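Local coordinates for protein cadherin-23 (Mus musculus, PDB 5VH2) that probably serves calcium-dependent adhesion and mechanotransduction in hearing, through tandem cadherin repeats whose linkers bind metal ions, at residues 105-111 and 138-144; 18-24 and 67-73; 2-8 and 91-97. The protein carries 1 engineered substitution. One frame throughout, in Å; residues are numbered along the deposited sequence.

Contact 1 of 3, residues 105-111 and 138-144. Engineered in segment 138-144: Asp139 (natural residue Ser). With NA (sodium ion), chain H; CA (calcium ion), chain F; CA (calcium ion), chain G.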
loop_
_atom_site.group_PDB
_atom_site.type_symbol
_atom_site.label_atom_id
_atom_site.label_comp_id
_atom_site.label_asym_id
_atom_site.label_seq_id
_atom_site.Cartn_x
_atom_site.Cartn_y
_atom_site.Cartn_z
ATOM N N ASN A 105 -6.888 2.379 -1.350
ATOM C CA ASN A 105 -5.579 1.875 -1.747
ATOM C C ASN A 105 -4.865 2.903 -2.613
ATOM O O ASN A 105 -5.416 3.400 -3.584
ATOM C CB ASN A 105 -5.727 0.569 -2.506
ATOM C CG ASN A 105 -4.389 -0.103 -2.784
ATOM O OD1 ASN A 105 -3.364 0.167 -2.119
ATOM N ND2 ASN A 105 -4.386 -0.999 -3.772
ATOM N N GLU A 106 -3.668 3.272 -2.201
ATOM C CA GLU A 106 -2.819 4.136 -2.985
ATOM C C GLU A 106 -1.512 3.422 -3.242
ATOM O O GLU A 106 -1.191 2.442 -2.567
ATOM C CB GLU A 106 -2.513 5.402 -2.217
ATOM C CG GLU A 106 -3.709 6.179 -1.708
ATOM C CD GLU A 106 -3.285 7.558 -1.225
ATOM O OE1 GLU A 106 -3.043 8.437 -2.085
ATOM O OE2 GLU A 106 -3.132 7.744 0.008
ATOM N N LEU A 107 -0.760 3.924 -4.209
ATOM C CA LEU A 107 0.499 3.328 -4.600
ATOM C C LEU A 107 1.601 3.714 -3.616
ATOM O O LEU A 107 2.306 4.709 -3.802
ATOM C CB LEU A 107 0.849 3.785 -6.001
ATOM C CG LEU A 107 1.921 2.978 -6.734
ATOM C CD1 LEU A 107 1.434 1.614 -7.228
ATOM C CD2 LEU A 107 2.403 3.819 -7.901
ATOM N N ASP A 108 1.754 2.891 -2.581
ATOM C CA ASP A 108 2.735 3.110 -1.513
ATOM C C ASP A 108 3.562 1.854 -1.155
ATOM O O ASP A 108 4.166 1.793 -0.095
ATOM C CB ASP A 108 2.004 3.606 -0.264
ATOM C CG ASP A 108 1.068 2.556 0.342
ATOM O OD1 ASP A 108 0.612 1.633 -0.369
ATOM O OD2 ASP A 108 0.762 2.656 1.541
ATOM N N GLU A 109 3.579 0.860 -2.032
ATOM C CA GLU A 109 4.236 -0.411 -1.715
ATOM C C GLU A 109 5.146 -0.837 -2.846
ATOM O O GLU A 109 5.048 -0.310 -3.938
ATOM C CB GLU A 109 3.221 -1.532 -1.436
ATOM C CG GLU A 109 2.249 -1.271 -0.313
ATOM C CD GLU A 109 2.900 -1.274 1.044
ATOM O OE1 GLU A 109 2.195 -0.967 2.015
ATOM O OE2 GLU A 109 4.100 -1.576 1.141
ATOM N N ALA A 110 5.990 -1.837 -2.562
ATOM C CA ALA A 110 7.020 -2.294 -3.489
ATOM C C ALA A 110 6.437 -3.294 -4.498
ATOM O O ALA A 110 5.267 -3.157 -4.905
ATOM C CB ALA A 110 8.201 -2.884 -2.709
ATOM N N VAL A 111 7.248 -4.259 -4.936
ATOM C CA VAL A 111 6.889 -5.168 -6.009
ATOM C C VAL A 111 7.541 -6.518 -5.741
ATOM O O VAL A 111 8.717 -6.555 -5.345
ATOM C CB VAL A 111 7.504 -4.669 -7.315
ATOM C CG1 VAL A 111 7.185 -5.638 -8.429
ATOM C CG2 VAL A 111 7.021 -3.257 -7.627
ATOM N N TYR A 138 5.101 -8.208 -9.997
ATOM C CA TYR A 138 3.695 -8.062 -9.627
ATOM C C TYR A 138 3.562 -7.002 -8.551
ATOM O O TYR A 138 3.968 -7.213 -7.394
ATOM C CB TYR A 138 3.138 -9.386 -9.136
ATOM C CG TYR A 138 3.297 -10.467 -10.148
ATOM C CD1 TYR A 138 4.471 -11.197 -10.227
ATOM C CD2 TYR A 138 2.290 -10.736 -11.071
ATOM C CE1 TYR A 138 4.628 -12.172 -11.185
ATOM C CE2 TYR A 138 2.420 -11.759 -11.989
ATOM C CZ TYR A 138 3.595 -12.463 -12.039
ATOM O OH TYR A 138 3.785 -13.426 -12.985
ATOM N N ASP A 139 3.030 -5.847 -8.951
ATOM C CA ASP A 139 2.845 -4.729 -8.044
ATOM C C ASP A 139 2.070 -5.191 -6.808
ATOM O O ASP A 139 0.895 -5.573 -6.897
ATOM C CB ASP A 139 2.066 -3.623 -8.766
ATOM C CG ASP A 139 1.732 -2.463 -7.892
ATOM O OD1 ASP A 139 2.493 -2.220 -6.936
ATOM O OD2 ASP A 139 0.720 -1.794 -8.192
ATOM N N ILE A 140 2.729 -5.120 -5.655
ATOM C CA ILE A 140 2.075 -5.403 -4.379
ATOM C C ILE A 140 0.778 -4.614 -4.238
ATOM O O ILE A 140 -0.215 -5.169 -3.818
ATOM C CB ILE A 140 3.012 -5.112 -3.184
ATOM C CG1 ILE A 140 4.139 -6.166 -3.129
ATOM C CG2 ILE A 140 2.237 -5.089 -1.871
ATOM C CD1 ILE A 140 5.307 -5.791 -2.239
ATOM N N ASP A 141 0.790 -3.341 -4.620
ATOM C CA ASP A 141 -0.395 -2.472 -4.514
ATOM C C ASP A 141 -1.585 -2.898 -5.364
ATOM O O ASP A 141 -2.710 -2.465 -5.094
ATOM C CB ASP A 141 -0.054 -1.024 -4.895
ATOM C CG ASP A 141 0.862 -0.352 -3.906
ATOM O OD1 ASP A 141 0.399 0.064 -2.810
ATOM O OD2 ASP A 141 2.062 -0.219 -4.242
ATOM N N ASN A 142 -1.311 -3.697 -6.416
ATOM C CA ASN A 142 -2.339 -4.173 -7.347
ATOM C C ASN A 142 -3.032 -3.027 -8.088
ATOM O O ASN A 142 -4.208 -3.111 -8.418
ATOM C CB ASN A 142 -3.331 -5.077 -6.613
ATOM C CG ASN A 142 -2.685 -6.359 -6.135
ATOM O OD1 ASN A 142 -1.735 -6.829 -6.748
ATOM N ND2 ASN A 142 -3.200 -6.943 -5.062
ATOM N N LEU A 143 -2.267 -1.966 -8.362
ATOM C CA LEU A 143 -2.742 -0.824 -9.138
ATOM C C LEU A 143 -2.075 -0.748 -10.513
ATOM O O LEU A 143 -2.765 -0.613 -11.513
ATOM C CB LEU A 143 -2.472 0.453 -8.377
ATOM C CG LEU A 143 -3.137 0.626 -6.994
ATOM C CD1 LEU A 143 -2.481 1.755 -6.248
ATOM C CD2 LEU A 143 -4.613 0.933 -7.122
ATOM N N ASN A 144 -0.752 -0.880 -10.564
ATOM C CA ASN A 144 0.014 -0.598 -11.779
ATOM C C ASN A 144 0.691 -1.815 -12.426
ATOM O O ASN A 144 0.972 -2.837 -11.802
ATOM C CB ASN A 144 1.096 0.465 -11.481
ATOM C CG ASN A 144 0.516 1.841 -11.220
ATOM O OD1 ASN A 144 -0.695 2.027 -11.289
ATOM N ND2 ASN A 144 1.368 2.801 -10.919
HETATM NA NA NA H . 3.922 -1.507 -5.630
HETATM CA CA CA F . -1.425 0.563 -1.257
HETATM CA CA CA G . 0.163 0.153 1.778
#

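Contact 2 of 3, residues 18-24 and 67-73. With CA (calcium ion), chain G; CA (calcium ion), chain F.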
loop_
_atom_site.group_PDB
_atom_site.type_symbol
_atom_site.label_atom_id
_atom_site.label_comp_id
_atom_site.label_asym_id
_atom_site.label_seq_id
_atom_site.Cartn_x
_atom_site.Cartn_y
_atom_site.Cartn_z
ATOM N N LEU A 18 -10.932 7.031 2.653
ATOM C CA LEU A 18 -9.886 7.736 3.375
ATOM C C LEU A 18 -8.548 7.266 2.826
ATOM O O LEU A 18 -8.265 6.072 2.793
ATOM C CB LEU A 18 -9.964 7.422 4.867
ATOM C CG LEU A 18 -8.928 8.024 5.816
ATOM C CD1 LEU A 18 -9.088 9.522 5.876
ATOM C CD2 LEU A 18 -9.083 7.483 7.218
ATOM N N ARG A 19 -7.731 8.216 2.391
ATOM C CA ARG A 19 -6.466 7.891 1.748
ATOM C C ARG A 19 -5.573 7.153 2.756
ATOM O O ARG A 19 -5.327 7.679 3.847
ATOM C CB ARG A 19 -5.784 9.183 1.289
ATOM C CG ARG A 19 -6.565 9.980 0.241
ATOM C CD ARG A 19 -5.928 11.282 -0.147
ATOM N NE ARG A 19 -4.609 11.109 -0.754
ATOM C CZ ARG A 19 -3.965 12.055 -1.445
ATOM N NH1 ARG A 19 -4.501 13.263 -1.668
ATOM N NH2 ARG A 19 -2.762 11.799 -1.950
ATOM N N GLU A 20 -5.094 5.959 2.412
ATOM C CA GLU A 20 -4.290 5.165 3.369
ATOM C C GLU A 20 -2.997 5.868 3.780
ATOM O O GLU A 20 -2.524 5.668 4.903
ATOM C CB GLU A 20 -4.000 3.737 2.865
ATOM C CG GLU A 20 -3.077 3.689 1.676
ATOM C CD GLU A 20 -2.489 2.318 1.388
ATOM O OE1 GLU A 20 -2.091 1.583 2.331
ATOM O OE2 GLU A 20 -2.388 1.998 0.184
ATOM N N THR A 21 -2.462 6.712 2.894
ATOM C CA THR A 21 -1.256 7.501 3.209
ATOM C C THR A 21 -1.566 8.827 3.900
ATOM O O THR A 21 -0.690 9.683 4.021
ATOM C CB THR A 21 -0.397 7.813 1.948
ATOM O OG1 THR A 21 -1.124 8.638 1.031
ATOM C CG2 THR A 21 0.053 6.534 1.255
ATOM N N ALA A 22 -2.798 9.011 4.370
ATOM C CA ALA A 22 -3.137 10.197 5.155
ATOM C C ALA A 22 -2.204 10.368 6.354
ATOM O O ALA A 22 -1.761 9.382 6.954
ATOM C CB ALA A 22 -4.582 10.134 5.613
ATOM N N GLY A 23 -1.898 11.626 6.668
ATOM C CA GLY A 23 -1.017 11.966 7.779
ATOM C C GLY A 23 -1.721 11.885 9.120
ATOM O O GLY A 23 -2.940 11.806 9.193
ATOM N N ILE A 24 -0.937 11.925 10.183
ATOM C CA ILE A 24 -1.485 11.860 11.527
ATOM C C ILE A 24 -2.185 13.181 11.884
ATOM O O ILE A 24 -1.709 14.272 11.503
ATOM C CB ILE A 24 -0.385 11.474 12.523
ATOM C CG1 ILE A 24 0.066 10.047 12.199
ATOM C CG2 ILE A 24 -0.886 11.539 13.957
ATOM C CD1 ILE A 24 1.289 9.609 12.961
ATOM N N THR A 67 -6.937 10.760 12.864
ATOM C CA THR A 67 -6.045 9.599 12.897
ATOM C C THR A 67 -4.962 9.861 13.940
ATOM O O THR A 67 -4.672 11.020 14.234
ATOM C CB THR A 67 -5.427 9.262 11.523
ATOM O OG1 THR A 67 -4.461 10.258 11.138
ATOM C CG2 THR A 67 -6.511 9.182 10.478
ATOM N N VAL A 68 -4.384 8.794 14.500
ATOM C CA VAL A 68 -3.339 8.919 15.518
ATOM C C VAL A 68 -2.078 8.071 15.301
ATOM O O VAL A 68 -1.124 8.224 16.063
ATOM C CB VAL A 68 -3.868 8.697 16.953
ATOM C CG1 VAL A 68 -4.619 9.944 17.415
ATOM C CG2 VAL A 68 -4.697 7.409 17.056
ATOM N N ASP A 69 -2.065 7.161 14.317
ATOM C CA ASP A 69 -0.806 6.806 13.615
ATOM C C ASP A 69 -1.103 6.390 12.193
ATOM O O ASP A 69 -2.125 6.793 11.655
ATOM C CB ASP A 69 0.190 5.867 14.400
ATOM C CG ASP A 69 -0.221 4.428 14.426
ATOM O OD1 ASP A 69 -1.425 4.154 14.397
ATOM O OD2 ASP A 69 0.670 3.575 14.617
ATOM N N TYR A 70 -0.164 5.713 11.551
ATOM C CA TYR A 70 -0.240 5.545 10.126
ATOM C C TYR A 70 -1.237 4.448 9.780
ATOM O O TYR A 70 -1.532 3.559 10.618
ATOM C CB TYR A 70 1.135 5.253 9.584
ATOM C CG TYR A 70 2.075 6.397 9.854
ATOM C CD1 TYR A 70 1.846 7.619 9.253
ATOM C CD2 TYR A 70 3.167 6.285 10.734
ATOM C CE1 TYR A 70 2.719 8.695 9.435
ATOM C CE2 TYR A 70 3.997 7.363 10.986
ATOM C CZ TYR A 70 3.772 8.569 10.321
ATOM O OH TYR A 70 4.561 9.675 10.538
ATOM N N LEU A 71 -1.826 4.585 8.591
ATOM C CA LEU A 71 -2.771 3.601 8.100
ATOM C C LEU A 71 -2.109 2.777 7.021
ATOM O O LEU A 71 -1.028 3.134 6.550
ATOM C CB LEU A 71 -4.049 4.262 7.573
ATOM C CG LEU A 71 -4.776 5.138 8.589
ATOM C CD1 LEU A 71 -5.747 6.059 7.855
ATOM C CD2 LEU A 71 -5.508 4.258 9.587
ATOM N N ASP A 72 -2.720 1.620 6.744
ATOM C CA ASP A 72 -2.230 0.731 5.717
ATOM C C ASP A 72 -3.365 -0.116 5.114
ATOM O O ASP A 72 -3.945 -1.008 5.784
ATOM C CB ASP A 72 -1.121 -0.127 6.312
ATOM C CG ASP A 72 -0.375 -0.939 5.274
ATOM O OD1 ASP A 72 -0.555 -0.707 4.040
ATOM O OD2 ASP A 72 0.415 -1.805 5.720
ATOM N N TYR A 73 -3.674 0.155 3.843
ATOM C CA TYR A 73 -4.637 -0.646 3.092
ATOM C C TYR A 73 -4.268 -2.123 3.102
ATOM O O TYR A 73 -5.118 -2.998 3.320
ATOM C CB TYR A 73 -4.708 -0.164 1.657
ATOM C CG TYR A 73 -5.774 -0.836 0.839
ATOM C CD1 TYR A 73 -7.080 -0.364 0.854
ATOM C CD2 TYR A 73 -5.486 -1.916 0.031
ATOM C CE1 TYR A 73 -8.078 -0.962 0.105
ATOM C CE2 TYR A 73 -6.487 -2.530 -0.727
ATOM C CZ TYR A 73 -7.787 -2.046 -0.676
ATOM O OH TYR A 73 -8.805 -2.616 -1.398
HETATM CA CA CA G . 0.163 0.153 1.778
HETATM CA CA CA F . -1.425 0.563 -1.257
#

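Contact 3 of 3, residues 2-8 and 91-97. With CA (calcium ion), chain E.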
loop_
_atom_site.group_PDB
_atom_site.type_symbol
_atom_site.label_atom_id
_atom_site.label_comp_id
_atom_site.label_asym_id
_atom_site.label_seq_id
_atom_site.Cartn_x
_atom_site.Cartn_y
_atom_site.Cartn_z
ATOM N N ASN A 2 -31.944 12.347 34.794
ATOM C CA ASN A 2 -32.181 11.439 33.631
ATOM C C ASN A 2 -33.289 11.825 32.598
ATOM O O ASN A 2 -33.841 10.934 31.940
ATOM C CB ASN A 2 -32.395 9.988 34.153
ATOM C CG ASN A 2 -33.581 9.846 35.139
ATOM O OD1 ASN A 2 -34.654 9.377 34.771
ATOM N ND2 ASN A 2 -33.344 10.146 36.410
ATOM N N ASP A 3 -33.605 13.106 32.398
ATOM C CA ASP A 3 -34.814 13.448 31.636
ATOM C C ASP A 3 -34.777 12.813 30.235
ATOM O O ASP A 3 -35.761 12.200 29.828
ATOM C CB ASP A 3 -35.080 14.973 31.671
ATOM C CG ASP A 3 -36.155 15.463 30.648
ATOM O OD1 ASP A 3 -37.330 15.000 30.656
ATOM O OD2 ASP A 3 -35.842 16.389 29.848
ATOM N N GLU A 4 -33.654 12.913 29.525
ATOM C CA GLU A 4 -33.391 12.023 28.370
ATOM C C GLU A 4 -31.892 11.740 28.140
ATOM O O GLU A 4 -31.010 12.396 28.698
ATOM C CB GLU A 4 -33.996 12.597 27.077
ATOM C CG GLU A 4 -33.295 13.848 26.595
ATOM C CD GLU A 4 -34.165 14.733 25.778
ATOM O OE1 GLU A 4 -33.678 15.142 24.696
ATOM O OE2 GLU A 4 -35.307 15.021 26.232
ATOM N N ALA A 5 -31.627 10.752 27.306
ATOM C CA ALA A 5 -30.263 10.370 26.986
ATOM C C ALA A 5 -29.902 10.934 25.612
ATOM O O ALA A 5 -30.782 11.305 24.835
ATOM C CB ALA A 5 -30.109 8.860 26.990
ATOM N N PRO A 6 -28.590 10.997 25.322
ATOM C CA PRO A 6 -28.104 11.521 24.045
ATOM C C PRO A 6 -28.448 10.610 22.883
ATOM O O PRO A 6 -28.363 9.389 23.002
ATOM C CB PRO A 6 -26.570 11.585 24.218
ATOM C CG PRO A 6 -26.348 11.487 25.682
ATOM C CD PRO A 6 -27.464 10.590 26.181
ATOM N N VAL A 7 -28.829 11.226 21.777
ATOM C CA VAL A 7 -29.074 10.511 20.540
ATOM C C VAL A 7 -28.141 11.119 19.490
ATOM O O VAL A 7 -28.171 12.341 19.276
ATOM C CB VAL A 7 -30.525 10.704 20.090
ATOM C CG1 VAL A 7 -30.789 9.945 18.802
ATOM C CG2 VAL A 7 -31.469 10.259 21.197
ATOM N N PHE A 8 -27.296 10.278 18.872
ATOM C CA PHE A 8 -26.475 10.693 17.748
ATOM C C PHE A 8 -27.358 11.054 16.563
ATOM O O PHE A 8 -28.486 10.598 16.459
ATOM C CB PHE A 8 -25.473 9.595 17.350
ATOM C CG PHE A 8 -24.299 9.485 18.293
ATOM C CD1 PHE A 8 -23.163 10.261 18.117
ATOM C CD2 PHE A 8 -24.339 8.611 19.364
ATOM C CE1 PHE A 8 -22.081 10.147 18.985
ATOM C CE2 PHE A 8 -23.261 8.487 20.231
ATOM C CZ PHE A 8 -22.132 9.265 20.047
ATOM N N PRO A 91 -27.712 10.283 35.914
ATOM C CA PRO A 91 -26.948 9.029 36.063
ATOM C C PRO A 91 -26.023 8.687 34.869
ATOM O O PRO A 91 -25.740 7.516 34.632
ATOM C CB PRO A 91 -28.058 7.988 36.174
ATOM C CG PRO A 91 -29.156 8.551 35.327
ATOM C CD PRO A 91 -29.121 10.034 35.549
ATOM N N PHE A 92 -25.578 9.695 34.129
ATOM C CA PHE A 92 -24.649 9.516 33.017
ATOM C C PHE A 92 -25.246 8.634 31.927
ATOM O O PHE A 92 -24.667 7.612 31.542
ATOM C CB PHE A 92 -23.300 8.976 33.525
ATOM C CG PHE A 92 -22.726 9.780 34.653
ATOM C CD1 PHE A 92 -22.328 11.102 34.424
ATOM C CD2 PHE A 92 -22.633 9.265 35.936
ATOM C CE1 PHE A 92 -21.838 11.883 35.439
ATOM C CE2 PHE A 92 -22.126 10.055 36.972
ATOM C CZ PHE A 92 -21.708 11.354 36.711
ATOM N N ASN A 93 -26.404 9.044 31.420
ATOM C CA ASN A 93 -27.125 8.237 30.440
ATOM C C ASN A 93 -26.276 8.196 29.186
ATOM O O ASN A 93 -25.670 9.205 28.844
ATOM C CB ASN A 93 -28.494 8.858 30.096
ATOM C CG ASN A 93 -29.362 9.081 31.332
ATOM O OD1 ASN A 93 -29.895 8.145 31.922
ATOM N ND2 ASN A 93 -29.528 10.332 31.709
ATOM N N GLN A 94 -26.265 7.059 28.494
ATOM C CA GLN A 94 -25.462 6.894 27.307
ATOM C C GLN A 94 -26.309 6.794 26.047
ATOM O O GLN A 94 -27.455 6.336 26.084
ATOM C CB GLN A 94 -24.615 5.641 27.421
ATOM C CG GLN A 94 -23.440 5.750 28.355
ATOM C CD GLN A 94 -22.787 4.360 28.519
ATOM O OE1 GLN A 94 -21.777 4.028 27.885
ATOM N NE2 GLN A 94 -23.390 3.535 29.376
ATOM N N GLY A 95 -25.689 7.188 24.934
ATOM C CA GLY A 95 -26.209 6.963 23.578
ATOM C C GLY A 95 -25.128 6.322 22.722
ATOM O O GLY A 95 -23.961 6.311 23.107
ATOM N N PHE A 96 -25.504 5.738 21.584
ATOM C CA PHE A 96 -24.568 4.863 20.855
ATOM C C PHE A 96 -24.697 5.001 19.359
ATOM O O PHE A 96 -25.791 5.229 18.847
ATOM C CB PHE A 96 -24.797 3.395 21.231
ATOM C CG PHE A 96 -24.652 3.098 22.705
ATOM C CD1 PHE A 96 -23.400 2.795 23.263
ATOM C CD2 PHE A 96 -25.757 3.098 23.526
ATOM C CE1 PHE A 96 -23.278 2.516 24.605
ATOM C CE2 PHE A 96 -25.651 2.790 24.863
ATOM C CZ PHE A 96 -24.414 2.493 25.404
ATOM N N CYS A 97 -23.567 4.875 18.676
ATOM C CA CYS A 97 -23.512 4.745 17.208
ATOM C C CYS A 97 -22.283 3.902 16.843
ATOM O O CYS A 97 -21.469 3.540 17.720
ATOM C CB CYS A 97 -23.398 6.122 16.545
ATOM S SG CYS A 97 -21.868 7.014 16.897
HETATM CA CA CA E . -29.720 13.708 29.900
#

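Contact 1 of 3, residues 105-111 and 138-144
Asp141, in the type I turn of Asp139 to Asn142, is buried against the 105-111 linker, which follows the pattern of a cadherin DXNDN calcium motif in variant form, Asn-Glu-Leu-Asp-Glu. Its carboxylate spans two metals, OD1 binding a calcium ion and OD2 the sodium ion. With CG anti to the carbonyl carbon (chi1 -68°), the group faces the linker backbone: Asp108 N donates to Asp141 OD1 (3.1 Å) from above the carboxylate plane, while Glu109 N reaches the syn lone pair of Asp141 OD2 (2.9 Å). Asn105 uses both ends of its amide. Asn105 OD1 binds the calcium held by Asp141, whereas ND2 donates to the backbone Asp141 O, 2.6 Å away, in both the amide and the carbonyl plane. Asp108 OD1 bridges this calcium and a second one, which Asp108 OD2 and Glu109 OE1 also bind.

Asp139 is engineered (naturally Ser), and its OD1 binds the sodium ion alongside the backbone oxygens of Glu109 and Ala110; Asp193 completes the sodium site.

The apolar flank is looser and more open to solvent. Leu143 CD1 touches Leu107 CB at 3.9 Å, and Ile140 CD1 meets Ala110 CB at 4.1 Å.

Beyond the metals, the turn is tied to the residues after it by Asp139 OD2, which accepts Leu143 N (3.0 Å) and Asn144 N (2.9 Å) from opposite faces of its carboxylate.

Contact 2 of 3, residues 18-24 and 67-73
Glu20 and Leu71 bring their CA atoms within 5.2 Å beside the type I turn of Arg19 to Ala22, and the two chains close up again at Ile24 and Thr67, where the CA atoms are 5.3 Å apart. At the first of these points, Leu71 turns its side chain to the other segment, with CB packed near Glu20 O and CD1 meeting Leu18 CD2 at 3.7 Å. The two leucine side chains run roughly perpendicular, and Leu103 of strand 94-104 touches both, so this patch belongs to the domain core.

Glu20 carries the polar half. A chi1 of 68° sets CG between the backbone N and the carbonyl carbon, and the chain beyond is extended, carrying the carboxylate past Tyr73 CB to two calcium ions, one for each oxygen. Glu20 OE1 also accepts Tyr73 N at 2.6 Å, from well above the carboxylate plane; the backbone bond and the metals together should restrain the rotation of this group. Asp72 OD1 joins OE1 on the same calcium, with 3.2 Å between Asp72 OD1 and Glu20 OE1, two anionic oxygens whose repulsion the cation probably offsets; the Asp72 carboxylate is also hydrogen-bonded to Thr75.

At the more exposed end, Ile24 reaches over one face of the Tyr70 ring. Its CD1 sits 3.9 Å from the ring centroid, 17° off the normal, a CH-pi contact displaced toward the rim, while CG1 lies along the Asp69 backbone.

Glu20 beside the Asp72-Tyr73-Glu74 sequence is the pairing of XEX and DRE-like motifs typical of calcium-binding linkers between cadherin repeats.

Contact 3 of 3, residues 2-8 and 91-97
Glu4 O is bound to a calcium ion at 2.2 Å. Asp35, Asp37, Gly41 and Asp87 complete the metal site. Asn93 is a second-shell residue: its ND2 merely packs near Glu4 O and gives its hydrogen bond to Asp87 OD2, itself a calcium ligand, and so probably helps to position that carboxylate.

The segments run nearly parallel, 14° apart end to end, and meet mostly through carbon. Asn93 CB touches Ala5 CB at 3.5 Å, Asn2 CB rests against the Pro91 ring at Pro91 CD (3.6 Å), and Pro6 CD packs against Asn93 O. Farther along, Gly95 CA approaches Pro6 O at 3.3 Å in a CA-H...O contact.

Phe8 supplies the largest area on its segment. Cys97 has SG between its backbone N and carbonyl carbon (chi1 65°), which places the sulfur over the centre of the ring, 3.5 Å from the Phe8 centroid and 5° off the normal. Gly95 C and Phe96 N meet the ring edge in plane. Val31 and Ala33 of one sheet and Val83 and Ala85 of the other also touch Phe8, within the cadherin beta-sandwich.

Carbon packing, a sulfur-aromatic contact and a weak C-H...O approach thus join the segments directly, while a polar link between them runs from Glu4 O through the calcium and Asp87 to Asn93 ND2.

Contacts 1 and 2 form one metal-binding linker, their centres 16 Å apart, and share two calcium ions. Glu20 of contact 2 ligates both, together with Glu74 and ligands from the 105-111 segment, and Glu106 N lies 3.0 Å from Glu20 OE2 in a probable hydrogen bond. The sodium ion belongs to contact 1 and lies about 9 Å from the Glu20 side chain. Contact 3 stands at the far end of the first repeat, its centre 31 Å from that of contact 2 and 45 Å from that of contact 1, with a separate calcium. Strands 12-19 and 94-104, neighbours in one sheet, connect contacts 2 and 3, whose nearest atoms are about 16 Å apart.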